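Long-range contacts in probable aromatic acid decarboxylase (Escherichia coli, PDB 1SBZ), which probably transfers a dimethylallyl group to reduced FMN, making the prenylated flavin cofactor used by a phenolic acid decarboxylase: residues L3-T8 and I82-S87; T11-G16 and K40-L45; L33-W38 and D53-A58; K116-P121 and G141-P146. All blocks are in the same frame, centred on the assembly; numbering follows the deposited sequence.

Contact 1 (L3-T8 and I82-S87). With FMN (flavin mononucleotide), chain H.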
# COMPACT_ATOMS: atom_id res chain seq x y z
N LEU D 3 -21.95 -17.60 24.79
CA LEU D 3 -20.83 -17.83 23.87
C LEU D 3 -21.23 -18.74 22.73
O LEU D 3 -21.89 -19.76 22.94
CB LEU D 3 -19.63 -18.45 24.59
CG LEU D 3 -18.90 -17.63 25.66
CD1 LEU D 3 -17.77 -18.46 26.27
CD2 LEU D 3 -18.37 -16.34 25.06
N ILE D 4 -20.83 -18.35 21.52
CA ILE D 4 -20.94 -19.22 20.37
C ILE D 4 -19.64 -20.01 20.20
O ILE D 4 -18.54 -19.46 20.31
CB ILE D 4 -21.25 -18.42 19.08
CG1 ILE D 4 -22.49 -17.53 19.28
CG2 ILE D 4 -21.45 -19.36 17.89
CD1 ILE D 4 -22.67 -16.46 18.19
N VAL D 5 -19.79 -21.31 19.96
CA VAL D 5 -18.67 -22.21 19.75
C VAL D 5 -18.84 -22.84 18.38
O VAL D 5 -19.75 -23.65 18.17
CB VAL D 5 -18.56 -23.28 20.88
CG1 VAL D 5 -17.42 -24.25 20.61
CG2 VAL D 5 -18.38 -22.63 22.25
N GLY D 6 -18.00 -22.44 17.44
CA GLY D 6 -17.98 -23.05 16.12
C GLY D 6 -16.93 -24.13 16.13
O GLY D 6 -15.86 -23.96 16.71
N MSE D 7 -17.23 -25.27 15.50
CA MSE D 7 -16.22 -26.30 15.31
C MSE D 7 -16.09 -26.58 13.84
O MSE D 7 -17.06 -26.57 13.10
CB MSE D 7 -16.53 -27.57 16.09
CG MSE D 7 -16.36 -27.43 17.59
SE MSE D 7 -16.43 -29.15 18.50
CE MSE D 7 -14.87 -30.04 17.72
N THR D 8 -14.87 -26.90 13.44
CA THR D 8 -14.50 -26.91 12.05
C THR D 8 -13.55 -28.08 11.74
O THR D 8 -12.91 -28.60 12.65
CB THR D 8 -13.93 -25.50 11.76
OG1 THR D 8 -14.94 -24.71 11.11
CG2 THR D 8 -12.81 -25.53 10.84
N ILE D 82 -16.05 -18.45 19.66
CA ILE D 82 -14.78 -19.16 19.52
C ILE D 82 -14.94 -20.17 18.39
O ILE D 82 -15.92 -20.90 18.35
CB ILE D 82 -14.40 -19.90 20.84
CG1 ILE D 82 -14.40 -18.94 22.03
CG2 ILE D 82 -13.02 -20.57 20.70
CD1 ILE D 82 -14.44 -19.62 23.39
N VAL D 83 -13.98 -20.21 17.48
CA VAL D 83 -13.96 -21.27 16.47
C VAL D 83 -12.76 -22.16 16.78
O VAL D 83 -11.61 -21.71 16.71
CB VAL D 83 -13.88 -20.72 15.03
CG1 VAL D 83 -14.03 -21.85 14.01
CG2 VAL D 83 -14.95 -19.63 14.80
N ILE D 84 -13.04 -23.42 17.14
CA ILE D 84 -12.02 -24.32 17.69
C ILE D 84 -12.22 -25.81 17.31
O ILE D 84 -13.22 -26.42 17.71
CB ILE D 84 -11.94 -24.14 19.24
CG1 ILE D 84 -10.86 -25.03 19.84
CG2 ILE D 84 -13.34 -24.34 19.90
CD1 ILE D 84 -10.61 -24.76 21.32
N PRO D 85 -11.30 -26.38 16.53
CA PRO D 85 -10.24 -25.63 15.86
C PRO D 85 -10.83 -24.92 14.66
O PRO D 85 -11.96 -25.23 14.25
CB PRO D 85 -9.30 -26.73 15.36
CG PRO D 85 -10.22 -27.90 15.11
CD PRO D 85 -11.25 -27.82 16.21
N CYS D 86 -10.08 -23.97 14.10
CA CYS D 86 -10.52 -23.24 12.92
C CYS D 86 -9.66 -23.66 11.73
O CYS D 86 -8.43 -23.53 11.74
CB CYS D 86 -10.45 -21.72 13.16
SG CYS D 86 -10.98 -20.71 11.75
N SER D 87 -10.31 -24.19 10.70
CA SER D 87 -9.62 -24.62 9.50
C SER D 87 -9.27 -23.39 8.66
O SER D 87 -9.80 -22.29 8.89
CB SER D 87 -10.54 -25.52 8.68
OG SER D 87 -11.59 -24.75 8.13
N1 FMN H . -7.82 -28.22 7.04
C2 FMN H . -7.03 -27.27 7.64
O2 FMN H . -7.10 -26.12 7.23
N3 FMN H . -6.18 -27.62 8.67
C4 FMN H . -6.13 -28.94 9.11
O4 FMN H . -5.57 -29.18 10.18
C4A FMN H . -6.94 -29.91 8.49
N5 FMN H . -6.92 -31.23 8.90
C5A FMN H . -7.74 -32.17 8.27
C6 FMN H . -7.72 -33.51 8.69
C7 FMN H . -8.54 -34.46 8.07
C7M FMN H . -8.77 -35.77 8.78
C8 FMN H . -9.39 -34.07 7.02
C8M FMN H . -10.47 -34.98 6.50
C9 FMN H . -9.40 -32.74 6.61
C9A FMN H . -8.58 -31.79 7.24
N10 FMN H . -8.60 -30.46 6.81
C10 FMN H . -7.78 -29.53 7.44
C1' FMN H . -9.29 -30.09 5.53
C2' FMN H . -10.64 -29.44 5.84
O2' FMN H . -11.41 -30.33 6.62
C3' FMN H . -11.39 -29.02 4.57
O3' FMN H . -10.74 -27.89 4.00
C4' FMN H . -12.87 -28.71 4.81
O4' FMN H . -13.47 -28.17 3.64
C5' FMN H . -13.10 -27.72 5.95
O5' FMN H . -14.45 -27.30 5.96
P FMN H . -15.03 -26.61 7.30
O1P FMN H . -15.13 -27.69 8.36
O2P FMN H . -16.38 -26.04 6.95
O3P FMN H . -14.08 -25.52 7.74
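Val5 and Gly6 pair in parallel with Ile82 and Val83, joining the first and fourth strands in the middle of the Rossmann-like sheet of this flavoprotein. Three backbone bonds make the ladder: Ile82 N to Ile4 O, Gly6 N to Ile82 O (2.7 Å) and Ile84 N to Gly6 O. On one face Val5 CG1 lies beside Ile84 CG2 at 4.1 Å, the two side chains pointing the same way, with helix 13-24 packed over them.

Met7, present as selenomethionine, runs past the carbonyl of Ile84. Its CB is 3.9 Å from Ile84 O, and CG comes in to 3.3 Å. SE links CG to the CE methyl, which a bend at chi3 (63°) places 4.0 Å from the same oxygen and against Ile43 of helix 37-46. Ile84 O is buried with no hydrogen-bond partner in the model; Met7 CG is its near neighbour across the contact.

Past the ladder a cis peptide precedes Pro85, whose carbonyl oxygen approaches Thr8 CB at 3.2 Å. Both segments end at the cofactor phosphate. At the N-cap of the following helix, Ser87 OG accepts from Thr90 N and donates to FMN O3P at 2.6 Å.

Contact 2 (T11-G16 and K40-L45). With FMN (flavin mononucleotide), chain H.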
# COMPACT_ATOMS: atom_id res chain seq x y z
N THR D 11 -7.77 -30.86 11.96
CA THR D 11 -7.40 -31.83 12.97
C THR D 11 -7.27 -31.08 14.30
O THR D 11 -6.81 -29.95 14.34
CB THR D 11 -6.14 -32.64 12.56
OG1 THR D 11 -5.78 -33.53 13.61
CG2 THR D 11 -4.91 -31.74 12.38
N GLY D 12 -7.76 -31.68 15.38
CA GLY D 12 -7.82 -30.99 16.65
C GLY D 12 -9.21 -30.91 17.23
O GLY D 12 -9.50 -30.01 18.03
N ALA D 13 -10.08 -31.85 16.85
CA ALA D 13 -11.42 -31.94 17.44
C ALA D 13 -11.40 -32.12 18.97
O ALA D 13 -12.29 -31.60 19.65
CB ALA D 13 -12.24 -33.04 16.77
N PRO D 14 -10.41 -32.84 19.53
CA PRO D 14 -10.27 -32.94 20.98
C PRO D 14 -10.18 -31.59 21.70
O PRO D 14 -10.61 -31.49 22.85
CB PRO D 14 -8.96 -33.71 21.15
CG PRO D 14 -8.87 -34.54 19.94
CD PRO D 14 -9.40 -33.67 18.84
N LEU D 15 -9.63 -30.58 21.02
CA LEU D 15 -9.58 -29.20 21.54
C LEU D 15 -10.99 -28.63 21.71
O LEU D 15 -11.29 -27.99 22.71
CB LEU D 15 -8.78 -28.29 20.60
CG LEU D 15 -7.30 -28.62 20.35
CD1 LEU D 15 -6.81 -27.97 19.07
CD2 LEU D 15 -6.44 -28.19 21.55
N GLY D 16 -11.85 -28.86 20.71
CA GLY D 16 -13.23 -28.38 20.75
C GLY D 16 -14.05 -29.05 21.84
O GLY D 16 -14.74 -28.39 22.61
N LYS D 40 -17.78 -32.77 12.18
CA LYS D 40 -18.44 -34.03 12.54
C LYS D 40 -17.59 -35.25 12.19
O LYS D 40 -17.43 -36.15 13.01
CB LYS D 40 -19.82 -34.13 11.90
CG LYS D 40 -20.78 -33.05 12.39
CD LYS D 40 -22.12 -33.11 11.66
CE LYS D 40 -23.10 -32.10 12.24
NZ LYS D 40 -23.00 -30.75 11.61
N THR D 41 -17.04 -35.25 10.98
CA THR D 41 -16.11 -36.28 10.52
C THR D 41 -14.86 -36.35 11.40
O THR D 41 -14.38 -37.43 11.76
CB THR D 41 -15.70 -35.98 9.06
OG1 THR D 41 -16.86 -35.92 8.22
CG2 THR D 41 -14.89 -37.13 8.48
N THR D 42 -14.33 -35.17 11.74
CA THR D 42 -13.10 -35.06 12.52
C THR D 42 -13.33 -35.49 13.97
O THR D 42 -12.49 -36.17 14.57
CB THR D 42 -12.54 -33.61 12.39
OG1 THR D 42 -11.91 -33.45 11.10
CG2 THR D 42 -11.38 -33.38 13.32
N ILE D 43 -14.48 -35.12 14.53
CA ILE D 43 -14.86 -35.52 15.89
C ILE D 43 -14.91 -37.04 16.00
O ILE D 43 -14.35 -37.62 16.92
CB ILE D 43 -16.23 -34.91 16.28
CG1 ILE D 43 -16.09 -33.41 16.58
CG2 ILE D 43 -16.83 -35.63 17.50
CD1 ILE D 43 -17.38 -32.62 16.45
N GLU D 44 -15.56 -37.66 15.02
CA GLU D 44 -15.75 -39.09 15.01
C GLU D 44 -14.41 -39.84 14.86
O GLU D 44 -14.18 -40.83 15.56
CB GLU D 44 -16.80 -39.48 13.95
CG GLU D 44 -18.20 -39.53 14.56
CD GLU D 44 -19.35 -39.33 13.58
OE1 GLU D 44 -19.15 -39.47 12.35
OE2 GLU D 44 -20.47 -39.03 14.06
N LEU D 45 -13.53 -39.33 13.99
CA LEU D 45 -12.19 -39.89 13.81
C LEU D 45 -11.26 -39.73 15.03
O LEU D 45 -10.58 -40.68 15.42
CB LEU D 45 -11.51 -39.28 12.57
CG LEU D 45 -10.02 -39.59 12.33
CD1 LEU D 45 -9.81 -41.04 11.86
CD2 LEU D 45 -9.37 -38.60 11.34
N1 FMN H . -7.82 -28.22 7.04
C2 FMN H . -7.03 -27.27 7.64
O2 FMN H . -7.10 -26.12 7.23
N3 FMN H . -6.18 -27.62 8.67
C4 FMN H . -6.13 -28.94 9.11
O4 FMN H . -5.57 -29.18 10.18
C4A FMN H . -6.94 -29.91 8.49
N5 FMN H . -6.92 -31.23 8.90
C5A FMN H . -7.74 -32.17 8.27
C6 FMN H . -7.72 -33.51 8.69
C7 FMN H . -8.54 -34.46 8.07
C7M FMN H . -8.77 -35.77 8.78
C8 FMN H . -9.39 -34.07 7.02
C8M FMN H . -10.47 -34.98 6.50
C9 FMN H . -9.40 -32.74 6.61
C9A FMN H . -8.58 -31.79 7.24
N10 FMN H . -8.60 -30.46 6.81
C10 FMN H . -7.78 -29.53 7.44
C1' FMN H . -9.29 -30.09 5.53
C2' FMN H . -10.64 -29.44 5.84
O2' FMN H . -11.41 -30.33 6.62
C3' FMN H . -11.39 -29.02 4.57
O3' FMN H . -10.74 -27.89 4.00
C4' FMN H . -12.87 -28.71 4.81
O4' FMN H . -13.47 -28.17 3.64
C5' FMN H . -13.10 -27.72 5.95
O5' FMN H . -14.45 -27.30 5.96
P FMN H . -15.03 -26.61 7.30
O1P FMN H . -15.13 -27.69 8.36
O2P FMN H . -16.38 -26.04 6.95
O3P FMN H . -14.08 -25.52 7.74
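Thr11 OG1 is gripped from two subunits: it is hydrogen-bonded to Glu46 OE2 of its own chain and to Phe151 N of a neighbouring subunit, with a weaker bond to Tyr152 N of that subunit. OG1 stands anti to the backbone N (chi1 177°), which leaves CG2 on the flavin side, 3.4 Å from FMN O4. Thr11 belongs to the loop after the first strand of the Rossmann-like fold, where helix 13-24 begins beside helix 37-46. The other oxygen of the Glu46 carboxylate, OE1, accepts from Gly12 N and Ala13 N, tying the start of the first helix to the end of the second.

Between the two segments themselves the contact is small and apolar. Ala13 CB points into helix 37-46 and touches Thr42 CG2 at 3.6 Å, with Ile43 CA and CG1 also close to it. Thr42 presents its methyl because CG2 is anti to the backbone N, while OG1 makes a weak bond back to Trp38 O. The short alanine side chain is consistent with the close approach of the backbones, the CA atoms of Ala13 and Ile43 being 5.2 Å apart.

The flavin is met from both segments. Thr11 N donates to FMN O4 over 3.3 Å at 144° and also lies 3.2 Å from FMN N5. Leu45 CD2 rests 3.9 Å from the FMN methyl C7M.

Contact 3 (L33-W38 and D53-A58). With FMN (flavin mononucleotide), chain H.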
# COMPACT_ATOMS: atom_id res chain seq x y z
N LEU D 33 -23.53 -24.04 19.98
CA LEU D 33 -22.58 -24.78 19.17
C LEU D 33 -23.01 -24.85 17.71
O LEU D 33 -24.18 -25.03 17.41
CB LEU D 33 -22.39 -26.20 19.73
CG LEU D 33 -21.62 -27.25 18.91
CD1 LEU D 33 -20.16 -26.85 18.71
CD2 LEU D 33 -21.71 -28.61 19.59
N VAL D 34 -22.04 -24.68 16.81
CA VAL D 34 -22.25 -24.97 15.39
C VAL D 34 -21.11 -25.85 14.90
O VAL D 34 -19.96 -25.41 14.82
CB VAL D 34 -22.32 -23.69 14.52
CG1 VAL D 34 -22.88 -24.01 13.15
CG2 VAL D 34 -23.18 -22.63 15.17
N MSE D 35 -21.42 -27.11 14.58
CA MSE D 35 -20.43 -28.03 14.02
C MSE D 35 -20.58 -28.08 12.50
O MSE D 35 -21.68 -28.33 12.00
CB MSE D 35 -20.60 -29.44 14.59
CG MSE D 35 -20.30 -29.60 16.06
SE MSE D 35 -20.75 -31.41 16.70
CE MSE D 35 -22.70 -31.27 16.52
N SER D 36 -19.49 -27.84 11.78
CA SER D 36 -19.50 -27.96 10.32
C SER D 36 -19.61 -29.43 9.93
O SER D 36 -19.40 -30.30 10.77
CB SER D 36 -18.22 -27.36 9.73
OG SER D 36 -17.11 -28.19 10.01
N LYS D 37 -19.92 -29.70 8.67
CA LYS D 37 -19.94 -31.08 8.16
C LYS D 37 -18.61 -31.78 8.44
O LYS D 37 -18.58 -32.91 8.93
CB LYS D 37 -20.28 -31.09 6.66
CG LYS D 37 -20.51 -32.48 6.07
CD LYS D 37 -19.30 -32.96 5.26
CE LYS D 37 -19.46 -34.41 4.78
NZ LYS D 37 -20.79 -34.67 4.11
N TRP D 38 -17.50 -31.10 8.15
CA TRP D 38 -16.20 -31.74 8.32
C TRP D 38 -15.74 -31.87 9.77
O TRP D 38 -14.96 -32.77 10.09
CB TRP D 38 -15.15 -31.11 7.40
CG TRP D 38 -15.39 -31.51 5.98
CD1 TRP D 38 -15.95 -30.75 4.99
CD2 TRP D 38 -15.15 -32.80 5.40
NE1 TRP D 38 -16.04 -31.48 3.82
CE2 TRP D 38 -15.57 -32.75 4.05
CE3 TRP D 38 -14.61 -34.01 5.89
CZ2 TRP D 38 -15.45 -33.84 3.18
CZ3 TRP D 38 -14.50 -35.10 5.02
CH2 TRP D 38 -14.92 -35.00 3.68
N ASP D 53 -23.05 -36.80 20.77
CA ASP D 53 -22.41 -36.69 22.08
C ASP D 53 -21.89 -35.28 22.33
O ASP D 53 -22.06 -34.73 23.41
CB ASP D 53 -21.22 -37.65 22.18
CG ASP D 53 -21.64 -39.09 22.39
OD1 ASP D 53 -22.73 -39.33 22.95
OD2 ASP D 53 -20.92 -40.04 22.06
N VAL D 54 -21.25 -34.71 21.31
CA VAL D 54 -20.70 -33.35 21.41
C VAL D 54 -21.82 -32.32 21.43
O VAL D 54 -21.79 -31.38 22.23
CB VAL D 54 -19.69 -33.07 20.26
CG1 VAL D 54 -19.26 -31.60 20.24
CG2 VAL D 54 -18.47 -33.96 20.41
N ALA D 55 -22.83 -32.50 20.58
CA ALA D 55 -24.00 -31.62 20.58
C ALA D 55 -24.62 -31.53 21.98
O ALA D 55 -25.03 -30.45 22.41
CB ALA D 55 -25.02 -32.09 19.56
N ALA D 56 -24.66 -32.66 22.68
CA ALA D 56 -25.23 -32.74 24.03
C ALA D 56 -24.40 -32.00 25.10
O ALA D 56 -24.88 -31.77 26.21
CB ALA D 56 -25.46 -34.20 24.43
N LEU D 57 -23.17 -31.64 24.75
CA LEU D 57 -22.32 -30.83 25.64
C LEU D 57 -22.75 -29.36 25.66
O LEU D 57 -22.39 -28.62 26.57
CB LEU D 57 -20.86 -30.93 25.21
CG LEU D 57 -19.82 -31.83 25.89
CD1 LEU D 57 -20.39 -32.82 26.92
CD2 LEU D 57 -18.98 -32.55 24.85
N ALA D 58 -23.53 -28.96 24.66
CA ALA D 58 -23.94 -27.57 24.51
C ALA D 58 -25.39 -27.36 24.92
O ALA D 58 -26.19 -28.30 24.90
CB ALA D 58 -23.72 -27.10 23.08
N1 FMN H . -7.82 -28.22 7.04
C2 FMN H . -7.03 -27.27 7.64
O2 FMN H . -7.10 -26.12 7.23
N3 FMN H . -6.18 -27.62 8.67
C4 FMN H . -6.13 -28.94 9.11
O4 FMN H . -5.57 -29.18 10.18
C4A FMN H . -6.94 -29.91 8.49
N5 FMN H . -6.92 -31.23 8.90
C5A FMN H . -7.74 -32.17 8.27
C6 FMN H . -7.72 -33.51 8.69
C7 FMN H . -8.54 -34.46 8.07
C7M FMN H . -8.77 -35.77 8.78
C8 FMN H . -9.39 -34.07 7.02
C8M FMN H . -10.47 -34.98 6.50
C9 FMN H . -9.40 -32.74 6.61
C9A FMN H . -8.58 -31.79 7.24
N10 FMN H . -8.60 -30.46 6.81
C10 FMN H . -7.78 -29.53 7.44
C1' FMN H . -9.29 -30.09 5.53
C2' FMN H . -10.64 -29.44 5.84
O2' FMN H . -11.41 -30.33 6.62
C3' FMN H . -11.39 -29.02 4.57
O3' FMN H . -10.74 -27.89 4.00
C4' FMN H . -12.87 -28.71 4.81
O4' FMN H . -13.47 -28.17 3.64
C5' FMN H . -13.10 -27.72 5.95
O5' FMN H . -14.45 -27.30 5.96
P FMN H . -15.03 -26.61 7.30
O1P FMN H . -15.13 -27.69 8.36
O2P FMN H . -16.38 -26.04 6.95
O3P FMN H . -14.08 -25.52 7.74
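Met35, a selenomethionine, and Leu33 reach from strand 30-35 to Val54, Ala55 and Ala58 of helix 51-55 and the turn that follows. The close part is almost wholly apolar. Met35 SE meets Val54 CG1 at 3.8 Å, the two side chains crossing obliquely, and the bend at chi3 (-68°) carries CE to 3.9 Å from Ala55 CB. Leu33 works with two parts of its side chain: CB abuts Ala58 CB at 3.7 Å, while CD2 rests against the Val54-Ala55 backbone, 3.8 Å from Val54 O, with Val54 CG1 and Ala55 CA close by. Ala58 is brought up to the strand by a type I turn from Ala55, closed by Ala58 N bonding to Ala55 O.

No hydrogen bond joins the two segments, and away from this patch they separate. Asp53 and Ala56 are exposed, with Asp53 OD2 bonded back to Ser50 N. Farther along the other segment the chain serves the cofactor instead. Ser36, N-cap of helix 37-46 through Ala39 N, donates from OG to FMN O1P at 2.6 Å. Trp38 CD1 approaches FMN C4' at 3.7 Å, and Lys37 CD lies 3.8 Å above one face of the indole, toward its rim; Ala65 of a neighbouring subunit also packs on Trp38.

The contact thus lays helix 51-55 beside a strand that is hydrogen-bonded to strand 2-7 through Val34 and to strand 60-62 through Leu33. Val54 also packs on Val17 and Leu20 of helix 13-24 and, with Met35, on Ile43 of helix 37-46.

Contact 4 (K116-P121 and G141-P146); sequences KLVLVP and GVAMVP
Leu117, Leu119, Ala143 and Val145 carry the backbone bonds of a parallel ladder that closes the beta-alpha-beta unit of strand 116-121, helix 128-139 and strand 143-144. Ala143 N donates to Leu117 O, Leu119 N to Ala143 O (2.8 Å, 168°) and Val145 N to Leu119 O (2.7 Å). Before the ladder, a water accepts from Leu117 N and donates weakly to Gly141 O; Gly141, with positive phi, ends helix 128-139 in a Schellman motif.

CA-H...O contacts supplement these bonds. Val120 CA approaches Val145 O at 3.3 Å, and Pro146 CA approaches Pro121 O at 3.4 Å.

Apolar side chains pack on both faces. On one, Val118 CG1 meets Val145 CG2 at 3.6 Å, and Val118 CG2 is 4.0 Å from Ala143 CB. On the other, Leu119 CD2 touches Val142 CG1 at 3.6 Å and the selenium of Met144 at 4.1 Å. From helix 128-139, Leu137 packs on Leu119 and Val142, and Met134 on Met144. Met144 and Val145 also face a neighbouring subunit, which bonds to the backbone of Met144.

Proline at 121 is consistent with the ladder stopping here: the next donor in register would be its nitrogen, which has no hydrogen, and Val145 O is buried without a hydrogen-bond partner in the model. Pro121 O is also buried without one. The CA-H groups facing these two oxygens can offer only weak compensation.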
# COMPACT_ATOMS: atom_id res chain seq x y z
N LYS D 116 -16.59 -10.12 20.53
CA LYS D 116 -15.26 -10.72 20.48
C LYS D 116 -15.26 -12.00 19.65
O LYS D 116 -16.05 -12.91 19.90
CB LYS D 116 -14.72 -10.98 21.89
CG LYS D 116 -13.39 -11.72 21.90
CD LYS D 116 -12.43 -11.12 22.91
CE LYS D 116 -10.99 -11.25 22.42
NZ LYS D 116 -10.85 -10.82 20.98
N LEU D 117 -14.37 -12.06 18.65
CA LEU D 117 -14.14 -13.29 17.90
C LEU D 117 -12.76 -13.88 18.22
O LEU D 117 -11.74 -13.20 18.09
CB LEU D 117 -14.29 -13.03 16.39
CG LEU D 117 -14.19 -14.24 15.44
CD1 LEU D 117 -15.24 -15.29 15.77
CD2 LEU D 117 -14.33 -13.80 13.99
N VAL D 118 -12.74 -15.14 18.67
CA VAL D 118 -11.50 -15.83 19.00
C VAL D 118 -11.35 -17.04 18.08
O VAL D 118 -12.19 -17.94 18.10
CB VAL D 118 -11.45 -16.28 20.48
CG1 VAL D 118 -10.16 -17.06 20.78
CG2 VAL D 118 -11.57 -15.08 21.41
N LEU D 119 -10.30 -17.06 17.28
CA LEU D 119 -10.06 -18.18 16.37
C LEU D 119 -8.94 -19.06 16.90
O LEU D 119 -7.97 -18.56 17.47
CB LEU D 119 -9.69 -17.64 14.99
CG LEU D 119 -10.73 -17.40 13.90
CD1 LEU D 119 -12.18 -17.29 14.38
CD2 LEU D 119 -10.33 -16.22 13.01
N VAL D 120 -9.07 -20.36 16.69
CA VAL D 120 -8.03 -21.31 17.06
C VAL D 120 -7.55 -21.95 15.75
O VAL D 120 -7.92 -23.07 15.42
CB VAL D 120 -8.56 -22.37 18.10
CG1 VAL D 120 -7.50 -23.42 18.43
CG2 VAL D 120 -9.04 -21.67 19.38
N PRO D 121 -6.75 -21.21 14.98
CA PRO D 121 -6.37 -21.66 13.65
C PRO D 121 -5.39 -22.82 13.75
O PRO D 121 -4.45 -22.75 14.54
CB PRO D 121 -5.68 -20.43 13.05
CG PRO D 121 -5.08 -19.74 14.24
CD PRO D 121 -6.11 -19.91 15.32
N GLY D 141 -8.96 -6.88 15.42
CA GLY D 141 -9.19 -7.26 16.81
C GLY D 141 -9.53 -8.72 17.04
O GLY D 141 -9.77 -9.12 18.18
N VAL D 142 -9.58 -9.53 15.97
CA VAL D 142 -9.82 -10.98 16.11
C VAL D 142 -8.61 -11.65 16.77
O VAL D 142 -7.49 -11.54 16.28
CB VAL D 142 -10.12 -11.67 14.77
CG1 VAL D 142 -10.34 -13.19 14.96
CG2 VAL D 142 -11.32 -11.01 14.10
N ALA D 143 -8.85 -12.35 17.87
CA ALA D 143 -7.80 -13.07 18.58
C ALA D 143 -7.39 -14.34 17.84
O ALA D 143 -8.22 -15.17 17.48
CB ALA D 143 -8.23 -13.40 20.00
N MSE D 144 -6.09 -14.48 17.63
CA MSE D 144 -5.56 -15.64 16.92
C MSE D 144 -4.86 -16.53 17.91
O MSE D 144 -3.75 -16.22 18.35
CB MSE D 144 -4.58 -15.19 15.84
CG MSE D 144 -5.24 -14.53 14.64
SE MSE D 144 -6.32 -15.76 13.55
CE MSE D 144 -5.16 -16.98 13.37
N VAL D 145 -5.51 -17.63 18.27
CA VAL D 145 -4.98 -18.51 19.32
C VAL D 145 -4.73 -19.93 18.79
O VAL D 145 -5.47 -20.86 19.11
CB VAL D 145 -5.90 -18.52 20.59
CG1 VAL D 145 -5.10 -18.90 21.82
CG2 VAL D 145 -6.53 -17.15 20.82
N PRO D 146 -3.67 -20.10 18.00
CA PRO D 146 -3.31 -21.40 17.46
C PRO D 146 -2.94 -22.33 18.62
O PRO D 146 -2.41 -21.84 19.62
CB PRO D 146 -2.09 -21.11 16.59
CG PRO D 146 -1.47 -19.91 17.22
CD PRO D 146 -2.68 -19.07 17.61
O HOH W 1 -12.93 -9.65 18.02

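How the contacts relate
Contacts 1, 3 and 4 share one parallel sheet. Contact 1 is central: Met7 N bonds to Val34 O (2.8 Å) toward contact 3, and Cys86 N to Val120 O (2.7 Å) toward contact 4. Contact 2 lies over contact 1, with Met7 CE 3.8 Å from Ile43 CG1, and it meets contact 3 where Ile43 CD1 touches Met35 SE at 3.6 Å. Contacts 3 and 4 stand on opposite sides of the chain's centre, their own centres about 19 Å apart. FMN draws the first three together: contacts 1 and 3 each supply a serine hydroxyl to the phosphate, contact 2 reaches the flavin ring. Contact 4 stays back, the Pro121 side chain about 8 Å from a bound FMN.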